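Local coordinates for Beta/gamma crystallin domain-containing protein 1 (Homo sapiens, PDB 3CW3), which may suppress malignant melanoma through interactions with the cytoskeleton, the present chain being one of its beta/gamma-crystallin domains, at residues A[1-6]-A[34-39]. Residues are numbered along the deposited sequence; the frame is centred on the assembly and turned at random.
Sequences GKVVIY and ILIKVV
Strand 2-6 and segment 34-39 of strand 33-40, both in the first Greek key motif of this crystallin domain, run antiparallel at the middle of a four-stranded sheet; strand 61-66, from the second motif, completes it beside 33-40. On the buried face Val3, Ile5, Ile36 and Val38 interlock. CG2 of Val3, anti to its backbone N, fills the notch between two methyls, 3.6 Å from Ile36 CG2 and 3.8 Å from Val38 CG2. With chi2 at -60°, Ile36 folds CD1 back across the strand gap to a tight 3.4 Å from Ile5 CG1. Trp43, in the other sheet, touches Val3 and Val38.

The other face is more mixed. Val4 CG2 sits alongside Lys37 CB at 3.6 Å. Leu35 CD2 lies 3.9 Å from Tyr6 CD1, well off the ring plane, while Leu35 O and Lys37 CB lie at the ring's edge. Beyond CB the Lys37 chain leads away from strand 2-6.

Five backbone hydrogen bonds join the strands; Lys37 N to Val4 O is nearly straight (2.8 Å, 172°), Val39 N to Lys2 O bent (138°). The chemistry is thus two-sided: branched aliphatics seal the interior, while Lys37 packs CB on Val4 and salt-bridges Glu62 through NZ.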
# COMPACT_ATOMS: atom_id res chain seq x y z
N GLY A 1 -15.93 4.69 0.43
CA GLY A 1 -15.16 3.65 1.15
C GLY A 1 -14.20 4.23 2.17
O GLY A 1 -14.16 5.44 2.40
N LYS A 2 -13.42 3.35 2.79
CA LYS A 2 -12.44 3.74 3.78
C LYS A 2 -11.34 2.69 3.89
O LYS A 2 -11.63 1.50 4.02
CB LYS A 2 -13.08 3.94 5.17
CG LYS A 2 -12.04 4.27 6.25
CD LYS A 2 -12.66 4.76 7.56
CE LYS A 2 -13.21 3.62 8.41
NZ LYS A 2 -13.76 4.11 9.71
N VAL A 3 -10.09 3.12 3.82
CA VAL A 3 -8.97 2.21 3.97
C VAL A 3 -8.04 2.85 5.00
O VAL A 3 -7.76 4.04 4.94
CB VAL A 3 -8.20 1.99 2.63
CG1 VAL A 3 -7.70 3.30 2.05
CG2 VAL A 3 -7.02 1.05 2.86
N VAL A 4 -7.61 2.06 5.98
CA VAL A 4 -6.72 2.57 7.01
C VAL A 4 -5.39 1.86 6.90
O VAL A 4 -5.33 0.67 6.58
CB VAL A 4 -7.31 2.37 8.44
CG1 VAL A 4 -8.68 3.02 8.53
CG2 VAL A 4 -7.38 0.90 8.79
N ILE A 5 -4.32 2.61 7.17
CA ILE A 5 -2.98 2.07 7.09
C ILE A 5 -2.25 2.18 8.42
O ILE A 5 -2.05 3.29 8.94
CB ILE A 5 -2.16 2.82 6.01
CG1 ILE A 5 -2.84 2.68 4.65
CG2 ILE A 5 -0.73 2.30 5.97
CD1 ILE A 5 -2.22 3.50 3.55
N TYR A 6 -1.86 1.04 8.97
CA TYR A 6 -1.10 1.03 10.21
C TYR A 6 0.37 0.99 9.81
O TYR A 6 0.87 -0.02 9.33
CB TYR A 6 -1.44 -0.20 11.05
CG TYR A 6 -2.88 -0.24 11.48
CD1 TYR A 6 -3.84 -0.95 10.76
CD2 TYR A 6 -3.30 0.47 12.61
CE1 TYR A 6 -5.18 -0.96 11.16
CE2 TYR A 6 -4.63 0.47 13.01
CZ TYR A 6 -5.56 -0.25 12.28
OH TYR A 6 -6.88 -0.24 12.68
N ILE A 34 3.73 -2.91 6.73
CA ILE A 34 2.55 -2.16 7.12
C ILE A 34 1.31 -3.01 6.92
O ILE A 34 1.31 -3.96 6.14
CB ILE A 34 2.40 -0.86 6.29
CG1 ILE A 34 2.26 -1.21 4.81
CG2 ILE A 34 3.61 0.04 6.52
CD1 ILE A 34 2.07 0.00 3.91
N LEU A 35 0.25 -2.67 7.64
CA LEU A 35 -1.01 -3.39 7.52
C LEU A 35 -2.00 -2.46 6.84
O LEU A 35 -2.31 -1.39 7.37
CB LEU A 35 -1.53 -3.80 8.89
CG LEU A 35 -2.85 -4.57 8.91
CD1 LEU A 35 -2.68 -5.91 8.20
CD2 LEU A 35 -3.30 -4.78 10.35
N ILE A 36 -2.47 -2.86 5.66
CA ILE A 36 -3.45 -2.08 4.92
C ILE A 36 -4.78 -2.75 5.20
O ILE A 36 -4.97 -3.93 4.90
CB ILE A 36 -3.21 -2.15 3.39
CG1 ILE A 36 -1.80 -1.66 3.03
CG2 ILE A 36 -4.27 -1.32 2.67
CD1 ILE A 36 -1.50 -0.23 3.43
N LYS A 37 -5.71 -2.00 5.78
CA LYS A 37 -7.01 -2.55 6.10
C LYS A 37 -8.14 -1.83 5.37
O LYS A 37 -8.52 -0.72 5.74
CB LYS A 37 -7.26 -2.49 7.62
CG LYS A 37 -8.59 -3.08 8.06
CD LYS A 37 -8.74 -3.05 9.58
CE LYS A 37 -10.09 -3.59 10.01
NZ LYS A 37 -10.28 -5.01 9.59
N VAL A 38 -8.66 -2.46 4.32
CA VAL A 38 -9.77 -1.87 3.60
C VAL A 38 -10.99 -2.22 4.43
O VAL A 38 -11.40 -3.38 4.51
CB VAL A 38 -9.92 -2.45 2.17
CG1 VAL A 38 -11.23 -1.98 1.54
CG2 VAL A 38 -8.75 -2.01 1.29
N VAL A 39 -11.56 -1.21 5.08
CA VAL A 39 -12.72 -1.37 5.93
C VAL A 39 -13.98 -1.53 5.09
O VAL A 39 -14.87 -2.32 5.41
CB VAL A 39 -12.88 -0.16 6.87
CG1 VAL A 39 -14.10 -0.33 7.74
CG2 VAL A 39 -11.63 0.01 7.72